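Local coordinates for N-terminal acetyltransferase B complex subunit MDM20 (Candida albicans, PDB 5K04) that serves as the non-catalytic subunit of the N-terminal acetyltransferase NatB complex, wrapping around and binding the catalytic subunit NAT3, at the interface of chains A and B. Coordinates in Å, arbitrary orientation; residue numbers count along the deposited sequence, not the author numbering. Chains: chain A, Uncharacterized protein; chain B, N-terminal acetyltransferase B complex subunit NAT3.

Contact 1: the interface of chains A and B. Residues chain A 440, 443, 494, 498, 501-502, 549; chain B 9-10, 12-13.
A:Arg501 NH1 gives a salt bridge to the carboxylate oxygen OE2 of B:Glu10 at 2.9 Å. The bond is fairly straight, 162° at H, but meets OE2 from above the carboxylate plane. At another edge of the guanidinium, the amide oxygen OD1 of A:Asn549 takes two bonds, one from A:Arg501 NE at 2.9 Å and one from NH2. Both nitrogens reach OD1 from the same face of the amide, and OD1 lies in the guanidinium plane. The two edges together fix the rotation of the guanidinium. B:Phe13 CD2 sits over the centre of one guanidinium face, 3.5 Å from A:Arg501 CZ, the planes 28° apart. The amide of A:Asn549 stacks on the same side of the phenyl ring, offset toward its rim. Its ND2 is held by A:Glu443 OE2 at 2.8 Å and by the carbonyl of A:Arg501, so a second shell orients the amide. A:Phe498 lies on the opposite side, so the B:Phe13 ring is sandwiched. Its CG is anti to the backbone N (chi1 -169°), which brings its CD2-CE2 side over the CE2-CZ side of B:Phe13. The rings are nearly parallel and offset, with A:Phe498 CD2 3.5 Å from B:Phe13 CE2. Waters link A:Asn549 O to B:Phe13 O, and A:Arg501 NH1 to B:Glu10 O. B:Phe13 projects from 3-10 helix 9-14 of NAT3 into a pocket formed by helices 440-445 and 489-503 and the A:Asn549 loop of MDM20.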
ATOM      1  N   THR A 440       5.197  -3.916  -3.163  1.00 41.60           N
ATOM      2  CA  THR A 440       4.105  -3.188  -2.533  1.00 37.67           C
ATOM      3  C   THR A 440       3.737  -1.904  -3.284  1.00 36.11           C
ATOM      4  O   THR A 440       2.585  -1.453  -3.219  1.00 20.88           O
ATOM      5  CB  THR A 440       4.485  -2.893  -1.084  1.00 37.56           C
ATOM      6  OG1 THR A 440       4.756  -4.134  -0.428  1.00 24.06           O
ATOM      7  CG2 THR A 440       3.357  -2.124  -0.342  1.00 30.33           C
ATOM      8  N   GLU A 443       0.618  -2.171  -5.193  1.00 40.89           N
ATOM      9  CA  GLU A 443      -0.635  -2.014  -4.463  1.00 39.73           C
ATOM     10  C   GLU A 443      -1.018  -0.543  -4.341  1.00 36.97           C
ATOM     11  O   GLU A 443      -2.211  -0.213  -4.347  1.00 26.22           O
ATOM     12  CB  GLU A 443      -0.539  -2.695  -3.090  1.00 37.02           C
ATOM     13  CG  GLU A 443      -1.547  -2.211  -2.060  1.00 30.92           C
ATOM     14  CD  GLU A 443      -2.959  -2.713  -2.300  1.00 33.18           C
ATOM     15  OE1 GLU A 443      -3.139  -3.676  -3.078  1.00 26.53           O
ATOM     16  OE2 GLU A 443      -3.886  -2.146  -1.683  1.00 29.66           O
ATOM     17  N   GLY A 494       1.085  -4.297  13.359  1.00 38.34           N
ATOM     18  CA  GLY A 494       1.322  -3.764  12.028  1.00 32.60           C
ATOM     19  C   GLY A 494       1.446  -4.840  10.960  1.00 38.14           C
ATOM     20  O   GLY A 494       1.052  -4.623   9.814  1.00 30.52           O
ATOM     21  N   PHE A 498      -1.290  -4.935   8.090  1.00 42.26           N
ATOM     22  CA  PHE A 498      -0.774  -4.973   6.727  1.00 39.62           C
ATOM     23  C   PHE A 498      -1.450  -6.085   5.936  1.00 37.01           C
ATOM     24  O   PHE A 498      -1.966  -5.860   4.837  1.00 24.34           O
ATOM     25  CB  PHE A 498       0.745  -5.177   6.753  1.00 45.68           C
ATOM     26  CG  PHE A 498       1.420  -4.968   5.414  1.00 45.16           C
ATOM     27  CD1 PHE A 498       1.586  -6.018   4.533  1.00 44.51           C
ATOM     28  CD2 PHE A 498       1.897  -3.721   5.045  1.00 44.58           C
ATOM     29  CE1 PHE A 498       2.206  -5.828   3.301  1.00 38.07           C
ATOM     30  CE2 PHE A 498       2.517  -3.518   3.806  1.00 42.60           C
ATOM     31  CZ  PHE A 498       2.675  -4.570   2.939  1.00 37.81           C
ATOM     32  N   ARG A 501      -5.117  -5.290   5.237  1.00 38.00           N
ATOM     33  CA  ARG A 501      -5.318  -4.268   4.223  1.00 39.38           C
ATOM     34  C   ARG A 501      -5.039  -4.798   2.823  1.00 38.88           C
ATOM     35  O   ARG A 501      -5.521  -4.220   1.845  1.00 25.20           O
ATOM     36  CB  ARG A 501      -4.451  -3.050   4.544  1.00 35.48           C
ATOM     37  CG  ARG A 501      -4.981  -2.256   5.747  1.00 37.67           C
ATOM     38  CD  ARG A 501      -4.023  -1.175   6.227  1.00 40.85           C
ATOM     39  NE  ARG A 501      -3.798  -0.137   5.223  1.00 49.74           N
ATOM     40  CZ  ARG A 501      -3.091   0.975   5.431  1.00 47.10           C
ATOM     41  NH1 ARG A 501      -2.526   1.194   6.608  1.00 46.65           N
ATOM     42  NH2 ARG A 501      -2.933   1.860   4.458  1.00 40.94           N
ATOM     43  N   MET A 502      -4.284  -5.897   2.720  1.00 40.78           N
ATOM     44  CA  MET A 502      -3.843  -6.478   1.456  1.00 40.81           C
ATOM     45  C   MET A 502      -4.776  -7.566   0.945  1.00 36.61           C
ATOM     46  O   MET A 502      -4.740  -7.895  -0.245  1.00 27.72           O
ATOM     47  CB  MET A 502      -2.425  -7.057   1.617  1.00 33.55           C
ATOM     48  CG  MET A 502      -1.294  -6.040   1.469  1.00 37.18           C
ATOM     49  SD  MET A 502      -1.252  -5.178  -0.076  1.00 21.25           S
ATOM     50  CE  MET A 502       0.479  -4.891  -0.159  1.00 71.17           C
ATOM     51  N   ASN A 549      -5.633   1.391  -0.404  1.00 38.31           N
ATOM     52  CA  ASN A 549      -4.296   1.825  -0.037  1.00 41.69           C
ATOM     53  C   ASN A 549      -3.615   2.595  -1.168  1.00 36.57           C
ATOM     54  O   ASN A 549      -2.393   2.816  -1.125  1.00 24.24           O
ATOM     55  CB  ASN A 549      -3.459   0.610   0.366  1.00 36.57           C
ATOM     56  CG  ASN A 549      -4.179  -0.284   1.354  1.00 34.02           C
ATOM     57  OD1 ASN A 549      -4.596   0.165   2.423  1.00 29.62           O
ATOM     58  ND2 ASN A 549      -4.356  -1.559   0.986  1.00 42.03           N
TER
ATOM     59  N   MET B   9       5.316  -1.761   9.749  1.00 47.40           N
ATOM     60  CA  MET B   9       5.019  -2.332   8.441  1.00 38.33           C
ATOM     61  C   MET B   9       4.134  -1.436   7.581  1.00 41.62           C
ATOM     62  O   MET B   9       4.347  -1.320   6.368  1.00 27.74           O
ATOM     63  CB  MET B   9       4.343  -3.689   8.642  1.00 42.64           C
ATOM     64  CG  MET B   9       4.846  -4.725   7.694  1.00 42.08           C
ATOM     65  SD  MET B   9       6.592  -4.612   7.547  1.00 22.03           S
ATOM     66  CE  MET B   9       6.688  -5.588   6.156  1.00 32.76           C
ATOM     67  N   GLU B  10       3.101  -0.829   8.179  1.00 44.41           N
ATOM     68  CA  GLU B  10       2.157  -0.051   7.378  1.00 37.72           C
ATOM     69  C   GLU B  10       2.759   1.240   6.838  1.00 34.28           C
ATOM     70  O   GLU B  10       2.198   1.812   5.891  1.00 27.21           O
ATOM     71  CB  GLU B  10       0.897   0.244   8.184  1.00 34.79           C
ATOM     72  CG  GLU B  10      -0.050  -0.942   8.265  1.00 38.66           C
ATOM     73  CD  GLU B  10      -1.107  -0.746   9.324  1.00 42.61           C
ATOM     74  OE1 GLU B  10      -0.731  -0.795  10.512  1.00 35.16           O
ATOM     75  OE2 GLU B  10      -2.298  -0.523   8.977  1.00 38.23           O
ATOM     76  N   LEU B  12       5.077   1.225   4.954  1.00 39.08           N
ATOM     77  CA  LEU B  12       5.375   0.881   3.562  1.00 40.00           C
ATOM     78  C   LEU B  12       4.357   1.472   2.592  1.00 39.72           C
ATOM     79  O   LEU B  12       4.672   1.700   1.420  1.00 25.90           O
ATOM     80  CB  LEU B  12       5.421  -0.636   3.395  1.00 34.41           C
ATOM     81  CG  LEU B  12       6.684  -1.291   3.951  1.00 41.62           C
ATOM     82  CD1 LEU B  12       6.659  -2.804   3.758  1.00 47.47           C
ATOM     83  CD2 LEU B  12       7.904  -0.680   3.292  1.00 46.41           C
ATOM     84  N   PHE B  13       3.124   1.701   3.052  1.00 46.68           N
ATOM     85  CA  PHE B  13       2.079   2.224   2.179  1.00 47.30           C
ATOM     86  C   PHE B  13       2.253   3.712   1.891  1.00 48.23           C
ATOM     87  O   PHE B  13       1.617   4.231   0.963  1.00 35.80           O
ATOM     88  CB  PHE B  13       0.703   1.985   2.805  1.00 45.74           C
ATOM     89  CG  PHE B  13       0.276   0.528   2.848  1.00 44.44           C
ATOM     90  CD1 PHE B  13       0.184  -0.229   1.683  1.00 41.34           C
ATOM     91  CD2 PHE B  13      -0.075  -0.072   4.053  1.00 33.91           C
ATOM     92  CE1 PHE B  13      -0.241  -1.561   1.722  1.00 39.75           C
ATOM     93  CE2 PHE B  13      -0.495  -1.399   4.101  1.00 38.91           C
ATOM     94  CZ  PHE B  13      -0.581  -2.148   2.937  1.00 36.26           C
TER
HETATM   95  O   HOH W   1      -0.697   4.866   0.090  1.00 25.85           O
HETATM   96  O   HOH W   2      -0.433   3.424   6.443  1.00 41.93           O

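Contact 2: the interface of chains A and B. Residues chain A 438-440, 471-472, 475-476, 498; chain B 27-30.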
ATOM      1  N   ARG A 438       7.826  -1.945  -7.964  1.00 43.51           N
ATOM      2  CA  ARG A 438       7.849  -3.373  -7.714  1.00 48.56           C
ATOM      3  C   ARG A 438       7.213  -3.639  -6.360  1.00 41.84           C
ATOM      4  O   ARG A 438       7.167  -2.766  -5.487  1.00 22.50           O
ATOM      5  CB  ARG A 438       9.277  -3.937  -7.777  1.00 51.69           C
ATOM      6  CG  ARG A 438      10.145  -3.550  -6.603  1.00 50.27           C
ATOM      7  CD  ARG A 438      11.519  -4.199  -6.684  1.00 54.46           C
ATOM      8  NE  ARG A 438      11.448  -5.655  -6.677  1.00 59.36           N
ATOM      9  CZ  ARG A 438      11.440  -6.412  -5.582  1.00 66.19           C
ATOM     10  NH1 ARG A 438      11.500  -5.856  -4.379  1.00 74.51           N
ATOM     11  NH2 ARG A 438      11.363  -7.735  -5.697  1.00 61.16           N
ATOM     12  N   MET A 439       6.690  -4.856  -6.212  1.00 40.52           N
ATOM     13  CA  MET A 439       6.154  -5.348  -4.944  1.00 39.13           C
ATOM     14  C   MET A 439       5.099  -4.367  -4.415  1.00 40.82           C
ATOM     15  O   MET A 439       4.169  -4.013  -5.152  1.00 29.70           O
ATOM     16  CB  MET A 439       7.340  -5.648  -4.021  1.00 41.89           C
ATOM     17  CG  MET A 439       8.052  -7.008  -4.404  1.00 37.88           C
ATOM     18  SD  MET A 439       6.858  -8.356  -4.350  1.00 23.99           S
ATOM     19  CE  MET A 439       7.690  -9.566  -5.329  1.00 38.43           C
ATOM     20  N   THR A 440       5.197  -3.916  -3.163  1.00 41.60           N
ATOM     21  CA  THR A 440       4.105  -3.188  -2.533  1.00 37.67           C
ATOM     22  C   THR A 440       3.737  -1.904  -3.284  1.00 36.11           C
ATOM     23  O   THR A 440       2.585  -1.453  -3.219  1.00 20.88           O
ATOM     24  CB  THR A 440       4.485  -2.893  -1.084  1.00 37.56           C
ATOM     25  OG1 THR A 440       4.756  -4.134  -0.428  1.00 24.06           O
ATOM     26  CG2 THR A 440       3.357  -2.124  -0.342  1.00 30.33           C
ATOM     27  N   THR A 471       2.834 -13.445  -3.735  1.00 52.16           N
ATOM     28  CA  THR A 471       4.063 -13.467  -2.946  1.00 51.25           C
ATOM     29  C   THR A 471       3.893 -12.737  -1.611  1.00 41.08           C
ATOM     30  O   THR A 471       4.317 -13.232  -0.558  1.00 30.96           O
ATOM     31  CB  THR A 471       5.181 -12.842  -3.783  1.00 47.30           C
ATOM     32  OG1 THR A 471       5.457 -13.699  -4.900  1.00 42.31           O
ATOM     33  CG2 THR A 471       6.454 -12.623  -2.957  1.00 51.40           C
ATOM     34  N   SER A 472       3.267 -11.562  -1.642  1.00 44.39           N
ATOM     35  CA  SER A 472       3.051 -10.779  -0.430  1.00 42.32           C
ATOM     36  C   SER A 472       2.142 -11.512   0.551  1.00 41.96           C
ATOM     37  O   SER A 472       2.415 -11.538   1.758  1.00 29.94           O
ATOM     38  CB  SER A 472       2.467  -9.414  -0.804  1.00 35.04           C
ATOM     39  OG  SER A 472       2.174  -8.657   0.357  1.00 37.81           O
ATOM     40  N   GLU A 475       4.292 -14.089   2.179  1.00 46.78           N
ATOM     41  CA  GLU A 475       5.354 -13.515   2.997  1.00 46.40           C
ATOM     42  C   GLU A 475       4.801 -12.909   4.292  1.00 42.33           C
ATOM     43  O   GLU A 475       5.386 -13.097   5.368  1.00 25.97           O
ATOM     44  CB  GLU A 475       6.144 -12.485   2.180  1.00 41.72           C
ATOM     45  CG  GLU A 475       7.030 -13.128   1.090  1.00 40.46           C
ATOM     46  CD  GLU A 475       7.860 -12.118   0.269  1.00 42.52           C
ATOM     47  OE1 GLU A 475       7.526 -10.908   0.243  1.00 34.08           O
ATOM     48  OE2 GLU A 475       8.862 -12.551  -0.339  1.00 34.53           O
ATOM     49  N   ILE A 476       3.654 -12.215   4.230  1.00 41.08           N
ATOM     50  CA  ILE A 476       3.134 -11.588   5.445  1.00 39.68           C
ATOM     51  C   ILE A 476       2.587 -12.632   6.417  1.00 41.25           C
ATOM     52  O   ILE A 476       2.755 -12.498   7.635  1.00 30.71           O
ATOM     53  CB  ILE A 476       2.090 -10.505   5.126  1.00 41.02           C
ATOM     54  CG1 ILE A 476       1.875  -9.673   6.389  1.00 43.51           C
ATOM     55  CG2 ILE A 476       0.760 -11.085   4.643  1.00 38.79           C
ATOM     56  CD1 ILE A 476       3.079  -8.851   6.764  1.00 34.56           C
ATOM     57  N   PHE A 498      -1.290  -4.935   8.090  1.00 42.26           N
ATOM     58  CA  PHE A 498      -0.774  -4.973   6.727  1.00 39.62           C
ATOM     59  C   PHE A 498      -1.450  -6.085   5.936  1.00 37.01           C
ATOM     60  O   PHE A 498      -1.966  -5.860   4.837  1.00 24.34           O
ATOM     61  CB  PHE A 498       0.745  -5.177   6.753  1.00 45.68           C
ATOM     62  CG  PHE A 498       1.420  -4.968   5.414  1.00 45.16           C
ATOM     63  CD1 PHE A 498       1.586  -6.018   4.533  1.00 44.51           C
ATOM     64  CD2 PHE A 498       1.897  -3.721   5.045  1.00 44.58           C
ATOM     65  CE1 PHE A 498       2.206  -5.828   3.301  1.00 38.07           C
ATOM     66  CE2 PHE A 498       2.517  -3.518   3.806  1.00 42.60           C
ATOM     67  CZ  PHE A 498       2.675  -4.570   2.939  1.00 37.81           C
TER
ATOM     68  N   PHE B  27      11.979  -3.290  -1.429  1.00 51.24           N
ATOM     69  CA  PHE B  27      12.229  -4.701  -1.198  1.00 38.67           C
ATOM     70  C   PHE B  27      10.919  -5.472  -1.070  1.00 32.28           C
ATOM     71  O   PHE B  27       9.824  -4.905  -0.998  1.00 22.36           O
ATOM     72  CB  PHE B  27      13.079  -4.897   0.067  1.00 40.60           C
ATOM     73  CG  PHE B  27      14.405  -4.183   0.031  1.00 40.70           C
ATOM     74  CD1 PHE B  27      15.376  -4.531  -0.902  1.00 45.89           C
ATOM     75  CD2 PHE B  27      14.683  -3.175   0.937  1.00 38.75           C
ATOM     76  CE1 PHE B  27      16.602  -3.875  -0.942  1.00 46.48           C
ATOM     77  CE2 PHE B  27      15.898  -2.503   0.900  1.00 47.09           C
ATOM     78  CZ  PHE B  27      16.864  -2.858  -0.035  1.00 49.51           C
ATOM     79  N   ASN B  28      11.058  -6.796  -1.035  1.00 40.12           N
ATOM     80  CA  ASN B  28       9.941  -7.663  -0.703  1.00 40.10           C
ATOM     81  C   ASN B  28       9.439  -7.374   0.707  1.00 33.31           C
ATOM     82  O   ASN B  28      10.194  -6.976   1.604  1.00 22.56           O
ATOM     83  CB  ASN B  28      10.352  -9.136  -0.809  1.00 48.68           C
ATOM     84  CG  ASN B  28      10.509  -9.601  -2.246  1.00 49.62           C
ATOM     85  OD1 ASN B  28      11.107  -8.915  -3.071  1.00 45.10           O
ATOM     86  ND2 ASN B  28       9.965 -10.782  -2.552  1.00 53.20           N
ATOM     87  N   VAL B  29       8.136  -7.587   0.883  1.00 41.50           N
ATOM     88  CA  VAL B  29       7.511  -7.621   2.205  1.00 44.77           C
ATOM     89  C   VAL B  29       8.350  -8.429   3.197  1.00 44.00           C
ATOM     90  O   VAL B  29       8.560  -8.013   4.346  1.00 30.63           O
ATOM     91  CB  VAL B  29       6.084  -8.177   2.058  1.00 44.07           C
ATOM     92  CG1 VAL B  29       5.449  -8.538   3.403  1.00 33.39           C
ATOM     93  CG2 VAL B  29       5.231  -7.174   1.288  1.00 43.36           C
ATOM     94  N   SER B  30       8.864  -9.582   2.758  1.00 42.80           N
ATOM     95  CA  SER B  30       9.559 -10.485   3.670  1.00 40.81           C
ATOM     96  C   SER B  30      10.869  -9.891   4.177  1.00 38.42           C
ATOM     97  O   SER B  30      11.286 -10.172   5.305  1.00 29.56           O
ATOM     98  CB  SER B  30       9.826 -11.813   2.975  1.00 39.56           C
ATOM     99  OG  SER B  30      10.702 -11.618   1.874  1.00 30.58           O
TER
HETATM  100  O   HOH W   3       6.894  -9.175  -1.422  1.00 20.26           O
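A:Glu475 meets B:Asn28 and B:Ser30 where helix 29-38 of NAT3 begins. The carboxylate oxygen OE2 accepts from B:Asn28 ND2 at 3.0 Å. This bond is nearly straight, 169° at H, and arrives on the syn side of the carboxylate. The other oxygen, OE1, accepts a hydrogen bond from the backbone N of B:Ser30 at 3.1 Å, from well above the carboxylate plane. A:Glu475 therefore caps the helix start, where the helix dipole would be expected to stabilise its charge. Its chain is extended beyond CG (chi2 -179°), which carries the carboxylate to this end. The hydroxyl OG of B:Ser30 adds a weak bond to OE2. The tightly packed part is around B:Val29. Its CG2 methyl sits 3.5 Å from A:Ser472 OG and equally near A:Thr440 OG1. It also touches A:Phe498 CE1, 3.9 Å away, from above the ring plane. Its CG1 methyl points the other way, to A:Ile476 CD1 at 4.1 Å. The side beside the water is looser. There a water joins the backbone N of B:Val29 to OE1 of A:Glu475, and A:Met439 CE brushes B:Asn28 ND2 at 3.8 Å. B:Asn28 uses both ends of its amide, giving from ND2 to A:Glu475 and accepting at OD1 from A:Arg438. The guanidinium NH2 of A:Arg438 reaches B:Asn28 OD1 at 2.9 Å, with OD1 lying in the guanidinium plane.

The C-alpha centres of contact 1 and contact 2 are about 9 Å apart, and the two patches share A:Thr440 and A:Phe498. Helices 440-445 and 489-503 of MDM20 take part in both, and helix 456-485 joins them in contact 2. The NAT3 side changes from 3-10 helix 9-14 to the start of helix 29-38. The same A:Phe498 ring serves both contacts. The patches thus form one continuous surface holding two N-terminal elements of NAT3, which probably helps set the orientation of the catalytic subunit within NatB.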